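2-oxoglutarate-dependent dioxygenase DAO (Oryza sativa subsp. indica, PDB 6KUN) probably catalyses the irreversible, iron- and 2-oxoglutarate-dependent oxidation of the auxin indole-3-acetic acid to inactive 2-oxoindole-3-acetic acid. Local coordinates at residues B[137-142]-B[225-230]; B[216-221]-B[275-280]; B[281-286]-B[295-300]. All coordinates share one frame; numbering follows the deposited sequence. Where two conformers were deposited one is given.

How the contacts relate
Contact 2 is the buried one of the three, contact 1 is partly buried, and contact 3 lies at the surface. Contacts 2 and 3 share helix 277-287: its first turn and the strand 275-276 before it pack on helix 217-222 in contact 2, and its next turns meet the C-terminal tail in contact 3. A salt bridge between Asp217 and Arg284 ties these two together. Contact 1 sits farther off, where helix 111-138 ends, and reaches contact 2 through Asn229, which bonds to Asp217. The chemistry follows the place: a buried acid and aromatic rings in contact 2, leucine against a leucine and an arginine CD in contacts 1 and 3, with auxin bound beside contact 3.

Contact 1: B[137-142]-B[225-230]; sequences ASLGLH and GRLHNV
The Schellman motif that closes the long helix 111-138 delivers Leu139 to the loop between helix 217-222 and strand 232-235, where it touches Arg226 and Leu227. Gly140 is the C-prime residue of the motif, and its positive phi of 71° suits a glycine. Two backbone bonds define the turn: Gly140 N reaches back to Ala137 O at 2.9 Å, and Leu141 N to Ala136 O. Leu139, just past the last helical residues, points its side chain toward the loop. The two backbones remain well apart, the CA atoms of Leu139 and Arg226 being 8.8 Å from each other, and the gap is bridged by side chains through van der Waals contact alone.

Leucine serves here because its forked end can address two neighbours at once. Leu139 CD1 meets Leu227 CD1 at 4.3 Å, methyl to methyl, while the other branch, Leu139 CD2, lies 4.4 Å from Arg226 CD. Leu139 CG stands anti to the carbonyl carbon (chi1 -57°), which carries the fork out from the helix end to both partners. These are loose contacts, completed by Leu263 and Trp222, which also pack on Leu139. Leu227, buried, continues inward to Cys28 of helix 18-30 and Val215 of strand 211-215, joining the helical layer to the jelly roll.

Arginine suits its position by dividing its roles: its last methylene, CD, gives Leu139 an apolar partner, while the polar end goes elsewhere, with NH2 in a salt bridge to Asp265 and NE bonded to Leu263 O. The loop is tied back to helix 217-222 by Gly225, whose N probably bonds to Gln220 O.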
ATOM      1  N   ALA B 137      13.238  28.636  -5.573  1.00 27.06           N
ATOM      2  CA  ALA B 137      12.526  29.807  -5.084  1.00 37.23           C
ATOM      3  C   ALA B 137      12.791  30.047  -3.599  1.00 34.18           C
ATOM      4  O   ALA B 137      12.801  31.199  -3.152  1.00 38.44           O
ATOM      5  CB  ALA B 137      11.024  29.665  -5.343  1.00 32.52           C
ATOM      6  N   SER B 138      13.004  28.988  -2.816  1.00 26.54           N
ATOM      7  CA  SER B 138      13.305  29.172  -1.402  1.00 28.67           C
ATOM      8  C   SER B 138      14.645  29.877  -1.174  1.00 30.13           C
ATOM      9  O   SER B 138      14.901  30.357  -0.070  1.00 32.25           O
ATOM     10  CB  SER B 138      13.275  27.830  -0.682  1.00 27.29           C
ATOM     11  OG  SER B 138      14.478  27.110  -0.838  1.00 24.43           O
ATOM     12  N   LEU B 139      15.503  29.933  -2.178  1.00 25.80           N
ATOM     13  CA  LEU B 139      16.759  30.663  -2.121  1.00 25.38           C
ATOM     14  C   LEU B 139      16.674  31.991  -2.840  1.00 26.51           C
ATOM     15  O   LEU B 139      17.722  32.563  -3.203  1.00 24.69           O
ATOM     16  CB  LEU B 139      17.870  29.830  -2.745  1.00 20.74           C
ATOM     17  CG  LEU B 139      18.112  28.449  -2.135  1.00 32.51           C
ATOM     18  CD1 LEU B 139      19.047  27.605  -2.995  1.00 35.46           C
ATOM     19  CD2 LEU B 139      18.649  28.601  -0.729  1.00 31.03           C
ATOM     20  N   GLY B 140      15.447  32.488  -3.045  1.00 35.89           N
ATOM     21  CA  GLY B 140      15.212  33.747  -3.745  1.00 40.44           C
ATOM     22  C   GLY B 140      15.470  33.703  -5.235  1.00 37.78           C
ATOM     23  O   GLY B 140      15.614  34.754  -5.875  1.00 33.23           O
ATOM     24  N   LEU B 141      15.539  32.514  -5.816  1.00 36.28           N
ATOM     25  CA  LEU B 141      15.866  32.359  -7.229  1.00 32.37           C
ATOM     26  C   LEU B 141      14.589  32.092  -8.013  1.00 45.92           C
ATOM     27  O   LEU B 141      13.865  31.126  -7.725  1.00 51.25           O
ATOM     28  CB  LEU B 141      16.838  31.207  -7.458  1.00 28.40           C
ATOM     29  CG  LEU B 141      18.216  31.244  -6.813  1.00 37.24           C
ATOM     30  CD1 LEU B 141      18.894  29.910  -7.055  1.00 42.68           C
ATOM     31  CD2 LEU B 141      19.045  32.371  -7.390  1.00 46.96           C
ATOM     32  N   HIS B 142      14.332  32.920  -9.016  1.00 56.69           N
ATOM     33  CA  HIS B 142      13.230  32.699  -9.942  1.00 61.24           C
ATOM     34  C   HIS B 142      13.782  32.758 -11.356  1.00 55.18           C
ATOM     35  O   HIS B 142      14.942  33.105 -11.583  1.00 59.88           O
ATOM     36  CB  HIS B 142      12.116  33.708  -9.686  1.00 56.99           C
ATOM     37  CG  HIS B 142      11.642  33.709  -8.265  1.00 62.17           C
ATOM     38  ND1 HIS B 142      12.088  34.618  -7.332  1.00 65.55           N
ATOM     39  CD2 HIS B 142      10.806  32.873  -7.606  1.00 65.38           C
ATOM     40  CE1 HIS B 142      11.528  34.359  -6.167  1.00 70.93           C
ATOM     41  NE2 HIS B 142      10.744  33.305  -6.306  1.00 69.36           N
ATOM     42  N   GLY B 225      26.968  25.726  -1.366  1.00 29.48           N
ATOM     43  CA  GLY B 225      27.084  25.228  -0.014  1.00 24.57           C
ATOM     44  C   GLY B 225      25.839  25.337   0.835  1.00 30.15           C
ATOM     45  O   GLY B 225      25.855  24.872   1.973  1.00 30.23           O
ATOM     46  N   ARG B 226      24.760  25.917   0.325  1.00 24.49           N
ATOM     47  CA  ARG B 226      23.589  26.176   1.147  1.00 28.66           C
ATOM     48  C   ARG B 226      22.663  24.975   1.307  1.00 29.65           C
ATOM     49  O   ARG B 226      21.878  24.915   2.269  1.00 25.37           O
ATOM     50  CB  ARG B 226      22.817  27.352   0.544  1.00 31.90           C
ATOM     51  CG  ARG B 226      23.545  28.666   0.670  1.00 33.00           C
ATOM     52  CD  ARG B 226      22.879  29.767  -0.112  1.00 41.89           C
ATOM     53  NE  ARG B 226      23.683  30.987   0.013  1.00 48.97           N
ATOM     54  CZ  ARG B 226      23.691  31.752   1.107  1.00 41.88           C
ATOM     55  NH1 ARG B 226      22.935  31.420   2.142  1.00 27.84           N
ATOM     56  NH2 ARG B 226      24.451  32.837   1.156  1.00 48.20           N
ATOM     57  N   LEU B 227      22.707  24.025   0.423  1.00 22.29           N
ATOM     58  CA  LEU B 227      21.861  22.823   0.537  1.00 22.85           C
ATOM     59  C   LEU B 227      22.763  21.626   0.787  1.00 27.95           C
ATOM     60  O   LEU B 227      23.755  21.437   0.065  1.00 28.89           O
ATOM     61  CB  LEU B 227      21.035  22.603  -0.718  1.00 23.96           C
ATOM     62  CG  LEU B 227      20.149  23.725  -1.246  1.00 35.54           C
ATOM     63  CD1 LEU B 227      19.526  23.311  -2.554  1.00 34.51           C
ATOM     64  CD2 LEU B 227      19.101  24.093  -0.264  1.00 41.95           C
ATOM     65  N   HIS B 228      22.410  20.833   1.791  1.00 24.03           N
ATOM     66  CA  HIS B 228      23.249  19.753   2.275  1.00 26.80           C
ATOM     67  C   HIS B 228      23.081  18.506   1.410  1.00 28.33           C
ATOM     68  O   HIS B 228      21.965  18.001   1.257  1.00 21.40           O
ATOM     69  CB  HIS B 228      22.871  19.400   3.718  1.00 26.99           C
ATOM     70  CG  HIS B 228      23.665  18.265   4.290  1.00 25.10           C
ATOM     71  ND1 HIS B 228      25.038  18.326   4.439  1.00 26.73           N
ATOM     72  CD2 HIS B 228      23.293  17.034   4.723  1.00 28.12           C
ATOM     73  CE1 HIS B 228      25.469  17.186   4.959  1.00 25.77           C
ATOM     74  NE2 HIS B 228      24.430  16.392   5.159  1.00 30.62           N
ATOM     75  N   ASN B 229      24.195  17.979   0.903  1.00 20.92           N
ATOM     76  CA  ASN B 229      24.174  16.715   0.174  1.00 15.04           C
ATOM     77  C   ASN B 229      24.173  15.578   1.198  1.00 19.45           C
ATOM     78  O   ASN B 229      25.170  15.331   1.886  1.00 23.06           O
ATOM     79  CB  ASN B 229      25.340  16.608  -0.797  1.00 18.70           C
ATOM     80  CG  ASN B 229      26.661  16.956  -0.188  1.00 25.51           C
ATOM     81  OD1 ASN B 229      26.760  17.818   0.709  1.00 25.52           O
ATOM     82  ND2 ASN B 229      27.710  16.315  -0.679  1.00 25.21           N
ATOM     83  N   VAL B 230      23.036  14.892   1.306  1.00 19.58           N
ATOM     84  CA  VAL B 230      22.773  14.042   2.457  1.00 21.79           C
ATOM     85  C   VAL B 230      23.409  12.674   2.250  1.00 24.98           C
ATOM     86  O   VAL B 230      23.292  12.068   1.188  1.00 20.69           O
ATOM     87  CB  VAL B 230      21.255  13.949   2.697  1.00 22.97           C
ATOM     88  CG1 VAL B 230      20.486  13.376   1.448  1.00 16.53           C
ATOM     89  CG2 VAL B 230      20.978  13.108   3.917  1.00 26.02           C
TER

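Contact 2: B[216-221]-B[275-280]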
ATOM      1  N   GLY B 216      21.623  16.015  -3.501  1.00 15.26           N
ATOM      2  CA  GLY B 216      22.865  15.384  -3.871  1.00 13.97           C
ATOM      3  C   GLY B 216      24.013  16.379  -4.012  1.00 18.46           C
ATOM      4  O   GLY B 216      23.910  17.560  -3.692  1.00 16.50           O
ATOM      5  N   ASP B 217      25.138  15.862  -4.497  1.00 16.56           N
ATOM      6  CA  ASP B 217      26.388  16.637  -4.483  1.00 15.20           C
ATOM      7  C   ASP B 217      26.265  17.869  -5.353  1.00 14.79           C
ATOM      8  O   ASP B 217      26.678  18.951  -4.957  1.00 17.66           O
ATOM      9  CB  ASP B 217      27.568  15.804  -4.956  1.00 14.04           C
ATOM     10  CG  ASP B 217      27.946  14.685  -3.999  1.00 22.28           C
ATOM     11  OD1 ASP B 217      27.455  14.618  -2.860  1.00 13.75           O
ATOM     12  OD2 ASP B 217      28.776  13.825  -4.455  1.00 20.31           O
ATOM     13  N   VAL B 218      25.697  17.722  -6.555  1.00 14.18           N
ATOM     14  CA  VAL B 218      25.436  18.887  -7.408  1.00 16.24           C
ATOM     15  C   VAL B 218      24.515  19.904  -6.742  1.00 18.55           C
ATOM     16  O   VAL B 218      24.674  21.123  -6.942  1.00 24.19           O
ATOM     17  CB  VAL B 218      24.887  18.466  -8.770  1.00 16.60           C
ATOM     18  CG1 VAL B 218      24.306  19.674  -9.491  1.00 15.83           C
ATOM     19  CG2 VAL B 218      25.974  17.803  -9.613  1.00 23.32           C
ATOM     20  N   GLY B 219      23.569  19.448  -5.922  1.00 21.63           N
ATOM     21  CA  GLY B 219      22.773  20.392  -5.148  1.00 16.66           C
ATOM     22  C   GLY B 219      23.628  21.259  -4.223  1.00 16.00           C
ATOM     23  O   GLY B 219      23.396  22.490  -4.083  1.00 17.09           O
ATOM     24  N   GLN B 220      24.591  20.615  -3.530  1.00 20.10           N
ATOM     25  CA  GLN B 220      25.490  21.331  -2.623  1.00 18.68           C
ATOM     26  C   GLN B 220      26.352  22.320  -3.392  1.00 25.77           C
ATOM     27  O   GLN B 220      26.584  23.431  -2.936  1.00 22.87           O
ATOM     28  CB  GLN B 220      26.346  20.311  -1.864  1.00 18.08           C
ATOM     29  CG  GLN B 220      27.735  20.754  -1.359  1.00 16.32           C
ATOM     30  CD  GLN B 220      27.689  21.631  -0.115  1.00 24.10           C
ATOM     31  OE1 GLN B 220      26.631  21.821   0.521  1.00 27.68           O
ATOM     32  NE2 GLN B 220      28.833  22.197   0.216  1.00 19.46           N
ATOM     33  N   ALA B 221      26.812  21.948  -4.581  1.00 22.43           N
ATOM     34  CA  ALA B 221      27.700  22.822  -5.339  1.00 20.94           C
ATOM     35  C   ALA B 221      26.923  23.945  -6.026  1.00 20.96           C
ATOM     36  O   ALA B 221      27.299  25.118  -5.944  1.00 20.54           O
ATOM     37  CB  ALA B 221      28.529  22.015  -6.350  1.00 17.57           C
ATOM     38  N   PHE B 275      32.430  23.162 -12.805  1.00 22.69           N
ATOM     39  CA  PHE B 275      32.834  21.860 -13.287  1.00 21.92           C
ATOM     40  C   PHE B 275      31.732  21.244 -14.140  1.00 21.37           C
ATOM     41  O   PHE B 275      30.547  21.616 -14.072  1.00 25.15           O
ATOM     42  CB  PHE B 275      33.273  20.933 -12.137  1.00 23.81           C
ATOM     43  CG  PHE B 275      32.179  20.615 -11.129  1.00 24.24           C
ATOM     44  CD1 PHE B 275      31.965  21.450 -10.034  1.00 26.48           C
ATOM     45  CD2 PHE B 275      31.409  19.485 -11.262  1.00 21.91           C
ATOM     46  CE1 PHE B 275      30.971  21.157  -9.118  1.00 27.75           C
ATOM     47  CE2 PHE B 275      30.424  19.171 -10.353  1.00 24.10           C
ATOM     48  CZ  PHE B 275      30.201  20.012  -9.295  1.00 20.82           C
ATOM     49  N   LYS B 276      32.159  20.282 -14.981  1.00 16.31           N
ATOM     50  CA  LYS B 276      31.246  19.471 -15.765  1.00 19.48           C
ATOM     51  C   LYS B 276      30.794  18.277 -14.932  1.00 27.26           C
ATOM     52  O   LYS B 276      31.625  17.535 -14.384  1.00 21.01           O
ATOM     53  CB  LYS B 276      31.941  18.964 -17.036  1.00 24.20           C
ATOM     54  CG  LYS B 276      32.317  20.082 -18.025  1.00 28.96           C
ATOM     55  CD  LYS B 276      31.080  20.723 -18.669  1.00 53.96           C
ATOM     56  CE  LYS B 276      31.433  21.459 -19.963  1.00 75.19           C
ATOM     57  NZ  LYS B 276      32.238  20.616 -20.911  1.00 92.30           N
ATOM     58  N   TYR B 277      29.477  18.064 -14.886  1.00 22.64           N
ATOM     59  CA  TYR B 277      28.923  16.976 -14.095  1.00 23.67           C
ATOM     60  C   TYR B 277      29.528  15.627 -14.481  1.00 18.80           C
ATOM     61  O   TYR B 277      29.930  14.830 -13.609  1.00 20.16           O
ATOM     62  CB  TYR B 277      27.408  16.955 -14.271  1.00 27.78           C
ATOM     63  CG  TYR B 277      26.770  15.775 -13.600  1.00 23.39           C
ATOM     64  CD1 TYR B 277      26.874  15.620 -12.231  1.00 17.80           C
ATOM     65  CD2 TYR B 277      26.055  14.816 -14.325  1.00 22.29           C
ATOM     66  CE1 TYR B 277      26.309  14.547 -11.597  1.00 16.09           C
ATOM     67  CE2 TYR B 277      25.469  13.756 -13.692  1.00 22.71           C
ATOM     68  CZ  TYR B 277      25.598  13.607 -12.329  1.00 26.10           C
ATOM     69  OH  TYR B 277      25.015  12.535 -11.676  1.00 24.52           O
ATOM     70  N   ASP B 278      29.631  15.389 -15.785  1.00 25.80           N
ATOM     71  CA  ASP B 278      30.274  14.188 -16.296  1.00 29.56           C
ATOM     72  C   ASP B 278      31.648  13.998 -15.661  1.00 27.87           C
ATOM     73  O   ASP B 278      31.965  12.916 -15.165  1.00 17.39           O
ATOM     74  CB  ASP B 278      30.403  14.254 -17.819  1.00 33.85           C
ATOM     75  CG  ASP B 278      30.782  12.920 -18.431  1.00 38.60           C
ATOM     76  OD1 ASP B 278      29.961  11.980 -18.368  1.00 41.30           O
ATOM     77  OD2 ASP B 278      31.901  12.810 -18.975  1.00 35.90           O
ATOM     78  N   ASP B 279      32.462  15.051 -15.673  1.00 27.52           N
ATOM     79  CA  ASP B 279      33.786  14.984 -15.071  1.00 23.54           C
ATOM     80  C   ASP B 279      33.709  14.683 -13.575  1.00 27.95           C
ATOM     81  O   ASP B 279      34.573  14.005 -13.019  1.00 23.68           O
ATOM     82  CB  ASP B 279      34.545  16.291 -15.304  1.00 31.47           C
ATOM     83  CG  ASP B 279      34.944  16.492 -16.772  1.00 26.87           C
ATOM     84  OD1 ASP B 279      34.871  15.524 -17.557  1.00 31.35           O
ATOM     85  OD2 ASP B 279      35.289  17.645 -17.131  1.00 24.27           O
ATOM     86  N   TYR B 280      32.709  15.226 -12.885  1.00 25.37           N
ATOM     87  CA  TYR B 280      32.601  14.939 -11.461  1.00 16.19           C
ATOM     88  C   TYR B 280      32.262  13.471 -11.229  1.00 18.83           C
ATOM     89  O   TYR B 280      32.809  12.848 -10.314  1.00 24.26           O
ATOM     90  CB  TYR B 280      31.562  15.862 -10.796  1.00 16.78           C
ATOM     91  CG  TYR B 280      31.452  15.581  -9.332  1.00 21.91           C
ATOM     92  CD1 TYR B 280      32.543  15.750  -8.479  1.00 22.18           C
ATOM     93  CD2 TYR B 280      30.280  15.069  -8.808  1.00 24.26           C
ATOM     94  CE1 TYR B 280      32.443  15.432  -7.138  1.00 32.62           C
ATOM     95  CE2 TYR B 280      30.178  14.758  -7.485  1.00 25.76           C
ATOM     96  CZ  TYR B 280      31.250  14.941  -6.661  1.00 26.37           C
ATOM     97  OH  TYR B 280      31.102  14.611  -5.348  1.00 21.09           O
TER
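Asp217 opens the short helix 217-222, just after Gly216 at its N-cap and strand 211-215 of the jelly-roll core, and it meets Tyr280 of helix 277-287. The Tyr280 hydroxyl donates to Asp217 OD2, with OH and OD2 2.6 Å apart. The two side chains cross at about a right angle, the carboxylate and ring planes lying 70° apart, and the hydroxyl comes to OD2 from above, 46° out of the carboxylate plane. Tyr280 CG stands anti to the backbone N (chi1 -180°), which sends the phenol straight across to the acid. An aspartate suits this buried place because both oxygens are used: while OD2 accepts from the phenol, OD1 takes bonds from Thr174 and Asn229. So many donors would probably favour the ionised form. The Asp217 side chain lies about 6 Å from that of Asp175, a predicted iron ligand, and a backbone hydrogen bond links the same two residues, which is consistent with a second-shell place beside the predicted iron site.

Val218 follows with an apolar branch. Its CG2 approaches Tyr277 CD1 at 3.5 Å, the two side chains crossing at about a right angle. The far end of Tyr277 bonds to Ser176 of the auxin pocket, and its side chain is about 4 Å from the bound indole-3-acetic acid.

Ala221 ends the contact with a single methyl, small enough to allow the Phe275 ring to come close. Val257, on the strand paired with 275-276, touches Val218, Ala221 and Phe275 alike. The ring is met at its edge, in plane, with Ala221 CB 3.8 Å from Phe275 CE1.

Contact 3: B[281-286]-B[295-300]. With IAC (1H-indol-3-ylacetic acid), chain H.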
ATOM      1  N   ARG B 281      31.388  12.891 -12.075  1.00 19.49           N
ATOM      2  CA  ARG B 281      31.120  11.451 -11.987  1.00 20.27           C
ATOM      3  C   ARG B 281      32.380  10.615 -12.172  1.00 23.38           C
ATOM      4  O   ARG B 281      32.613   9.662 -11.426  1.00 19.76           O
ATOM      5  CB  ARG B 281      30.082  11.056 -13.028  1.00 26.84           C
ATOM      6  CG  ARG B 281      28.690  11.493 -12.705  1.00 32.09           C
ATOM      7  CD  ARG B 281      27.684  10.940 -13.718  1.00 32.14           C
ATOM      8  NE  ARG B 281      27.637   9.481 -13.751  1.00 34.82           N
ATOM      9  CZ  ARG B 281      27.086   8.779 -14.742  1.00 32.35           C
ATOM     10  NH1 ARG B 281      26.542   9.416 -15.758  1.00 27.59           N
ATOM     11  NH2 ARG B 281      27.078   7.462 -14.703  1.00 38.59           N
ATOM     12  N   ARG B 282      33.186  10.947 -13.190  0.57 22.71           N
ATOM     13  CA  ARG B 282      34.478  10.302 -13.376  0.57 25.66           C
ATOM     14  C   ARG B 282      35.299  10.360 -12.100  0.57 25.25           C
ATOM     15  O   ARG B 282      35.872   9.352 -11.664  0.57 22.35           O
ATOM     16  CB  ARG B 282      35.259  10.988 -14.492  0.57 29.14           C
ATOM     17  CG  ARG B 282      34.671  10.912 -15.852  0.57 27.59           C
ATOM     18  CD  ARG B 282      35.633  11.589 -16.860  0.57 27.55           C
ATOM     19  NE  ARG B 282      36.966  10.989 -16.843  0.57 24.59           N
ATOM     20  CZ  ARG B 282      37.365  10.029 -17.672  0.57 29.69           C
ATOM     21  NH1 ARG B 282      36.538   9.549 -18.589  0.57 26.94           N
ATOM     22  NH2 ARG B 282      38.581   9.532 -17.599  0.57 26.73           N
ATOM     23  N   LEU B 283      35.385  11.560 -11.503  1.00 25.68           N
ATOM     24  CA  LEU B 283      36.197  11.756 -10.309  1.00 28.06           C
ATOM     25  C   LEU B 283      35.712  10.892  -9.150  1.00 28.95           C
ATOM     26  O   LEU B 283      36.530  10.356  -8.402  1.00 24.79           O
ATOM     27  CB  LEU B 283      36.193  13.234  -9.918  1.00 32.67           C
ATOM     28  CG  LEU B 283      37.153  13.684  -8.810  1.00 32.13           C
ATOM     29  CD1 LEU B 283      38.587  13.641  -9.261  1.00 28.22           C
ATOM     30  CD2 LEU B 283      36.766  15.094  -8.321  1.00 35.43           C
ATOM     31  N   ARG B 284      34.395  10.758  -8.961  1.00 23.96           N
ATOM     32  CA  ARG B 284      33.892   9.835  -7.946  1.00 27.10           C
ATOM     33  C   ARG B 284      34.319   8.406  -8.281  1.00 26.96           C
ATOM     34  O   ARG B 284      34.811   7.665  -7.417  1.00 29.22           O
ATOM     35  CB  ARG B 284      32.353   9.929  -7.829  1.00 24.09           C
ATOM     36  CG  ARG B 284      31.857  11.203  -7.079  1.00 23.51           C
ATOM     37  CD  ARG B 284      30.299  11.398  -7.102  1.00 21.16           C
ATOM     38  NE  ARG B 284      29.579  10.189  -6.703  1.00 23.68           N
ATOM     39  CZ  ARG B 284      28.815  10.044  -5.606  1.00 21.48           C
ATOM     40  NH1 ARG B 284      28.641  11.025  -4.776  1.00 18.07           N
ATOM     41  NH2 ARG B 284      28.215   8.882  -5.393  1.00 19.14           N
ATOM     42  N   LEU B 285      34.159   8.017  -9.551  1.00 23.17           N
ATOM     43  CA  LEU B 285      34.486   6.648  -9.971  1.00 23.96           C
ATOM     44  C   LEU B 285      35.971   6.344  -9.794  1.00 25.78           C
ATOM     45  O   LEU B 285      36.328   5.258  -9.326  1.00 29.41           O
ATOM     46  CB  LEU B 285      34.042   6.454 -11.422  1.00 28.33           C
ATOM     47  CG  LEU B 285      34.377   5.116 -12.085  1.00 50.28           C
ATOM     48  CD1 LEU B 285      33.702   3.976 -11.329  1.00 62.71           C
ATOM     49  CD2 LEU B 285      33.950   5.101 -13.550  1.00 43.90           C
ATOM     50  N   SER B 286      36.851   7.308 -10.071  1.00 27.78           N
ATOM     51  CA  SER B 286      38.279   6.996  -9.983  1.00 33.05           C
ATOM     52  C   SER B 286      38.837   7.130  -8.562  1.00 41.08           C
ATOM     53  O   SER B 286      39.756   6.393  -8.211  1.00 39.85           O
ATOM     54  CB  SER B 286      39.088   7.876 -10.947  1.00 36.97           C
ATOM     55  OG  SER B 286      39.191   9.211 -10.508  1.00 43.69           O
ATOM     56  N   LEU B 295      33.983  16.396  -3.626  1.00 24.41           N
ATOM     57  CA  LEU B 295      33.758  17.819  -3.882  1.00 28.09           C
ATOM     58  C   LEU B 295      34.866  18.686  -3.307  1.00 31.49           C
ATOM     59  O   LEU B 295      35.066  19.812  -3.761  1.00 27.20           O
ATOM     60  CB  LEU B 295      32.436  18.302  -3.312  1.00 34.73           C
ATOM     61  CG  LEU B 295      31.197  18.048  -4.155  1.00 29.49           C
ATOM     62  CD1 LEU B 295      29.999  18.692  -3.423  1.00 27.11           C
ATOM     63  CD2 LEU B 295      31.295  18.560  -5.566  1.00 27.66           C
ATOM     64  N   ALA B 296      35.552  18.219  -2.266  1.00 34.07           N
ATOM     65  CA  ALA B 296      36.627  19.035  -1.700  1.00 38.91           C
ATOM     66  C   ALA B 296      37.767  19.196  -2.691  1.00 42.89           C
ATOM     67  O   ALA B 296      38.530  20.157  -2.606  1.00 38.10           O
ATOM     68  CB  ALA B 296      37.155  18.425  -0.402  1.00 50.02           C
ATOM     69  N   ARG B 297      37.887  18.288  -3.660  1.00 31.89           N
ATOM     70  CA  ARG B 297      38.906  18.477  -4.675  1.00 32.62           C
ATOM     71  C   ARG B 297      38.536  19.580  -5.651  1.00 34.03           C
ATOM     72  O   ARG B 297      39.352  19.918  -6.501  1.00 41.60           O
ATOM     73  CB  ARG B 297      39.122  17.153  -5.411  1.00 31.89           C
ATOM     74  CG  ARG B 297      39.338  16.001  -4.445  1.00 32.94           C
ATOM     75  CD  ARG B 297      39.404  14.706  -5.157  1.00 33.24           C
ATOM     76  NE  ARG B 297      39.675  13.593  -4.266  1.00 40.29           N
ATOM     77  CZ  ARG B 297      40.888  13.221  -3.882  1.00 56.18           C
ATOM     78  NH1 ARG B 297      41.952  13.899  -4.294  1.00 67.82           N
ATOM     79  NH2 ARG B 297      41.039  12.182  -3.080  1.00 50.87           N
ATOM     80  N   LEU B 298      37.333  20.144  -5.551  1.00 35.35           N
ATOM     81  CA  LEU B 298      36.838  21.151  -6.481  1.00 34.48           C
ATOM     82  C   LEU B 298      36.691  22.534  -5.836  1.00 31.55           C
ATOM     83  O   LEU B 298      35.986  23.394  -6.372  1.00 28.05           O
ATOM     84  CB  LEU B 298      35.512  20.668  -7.075  1.00 44.52           C
ATOM     85  CG  LEU B 298      35.665  19.361  -7.852  1.00 31.63           C
ATOM     86  CD1 LEU B 298      34.375  18.757  -8.354  1.00 27.79           C
ATOM     87  CD2 LEU B 298      36.590  19.629  -9.042  1.00 38.82           C
ATOM     88  N   ALA B 299      37.358  22.763  -4.708  1.00 38.64           N
ATOM     89  CA  ALA B 299      37.331  24.069  -4.058  1.00 45.53           C
ATOM     90  C   ALA B 299      37.808  25.182  -4.992  1.00 40.07           C
ATOM     91  O   ALA B 299      38.643  24.988  -5.878  1.00 45.14           O
ATOM     92  CB  ALA B 299      38.201  24.050  -2.800  1.00 57.76           C
ATOM     93  N   ALA B 300      37.254  26.370  -4.792  1.00 35.91           N
ATOM     94  CA  ALA B 300      37.508  27.495  -5.681  1.00 45.60           C
ATOM     95  C   ALA B 300      38.966  27.994  -5.616  1.00 39.50           C
ATOM     96  O   ALA B 300      39.674  27.729  -4.642  1.00 47.08           O
ATOM     97  CB  ALA B 300      36.549  28.644  -5.348  1.00 45.69           C
TER
HETATM   98  C   IAC H 402      28.325   7.845  -8.961  1.00 83.88           C
HETATM   99  C1  IAC H 402      27.913   6.863  -9.798  1.00101.60           C
HETATM  100  C2  IAC H 402      28.307   5.519  -9.582  1.00100.98           C
HETATM  101  C3  IAC H 402      29.109   5.207  -8.510  1.00 99.83           C
HETATM  102  C4  IAC H 402      29.517   6.211  -7.651  1.00 88.39           C
HETATM  103  C5  IAC H 402      29.142   7.508  -7.896  1.00 65.76           C
HETATM  104  C7  IAC H 402      27.150   7.431 -10.746  1.00 96.49           C
HETATM  105  C8  IAC H 402      27.077   8.792 -10.512  1.00 90.91           C
HETATM  106  C17 IAC H 402      26.413   6.878 -11.963  1.00 91.02           C
HETATM  107  C18 IAC H 402      25.067   6.269 -11.612  1.00 90.29           C
HETATM  108  N   IAC H 402      27.813   9.045  -9.398  1.00 80.25           N
HETATM  109  O2  IAC H 402      24.690   5.249 -12.252  1.00 77.94           O
HETATM  110  O3  IAC H 402      24.337   6.787 -10.724  1.00 98.87           O
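Apolar contact comes first: Leu283 turns one methyl, CD2, to the C-terminal tail, where it lies 4.1 Å from Arg297 CD and 4.4 Å from Leu298 CD1. Its CG is anti to the backbone N (chi1 -171°), which sets CD2 against the tail. Leucine suits this edge because its apolar methyl can pack on a leucine and on the CD methylene of an arginine alike; the arginine forms an extended chain that Leu283 crosses obliquely.

The charged ends work apart from this patch. Arg297 NE pairs with Glu289 in a salt bridge, which gives its charged end a partner away from the leucine. Helix 277-287, which the tail folds back upon, also borders the auxin pocket of this jelly-roll dioxygenase, and Arg284 NH1 forms a salt bridge with Asp217 OD2 while its NH2 bonds to Thr174 O. An alanine in place of Arg284 is likely to leave buried Asp217 without its charged mate and to open a gap beside the indole.

Ligand contacts make the third group. The Arg284 guanidinium, on a chain bent at chi3 (50°), presents its edge to the benzene part of the bound indole-3-acetic acid, so the cation does not stack on the ring by its face. Arg281 approaches the pyrrole part obliquely from one side of its plane, its CG 3.8 Å from IAC C8.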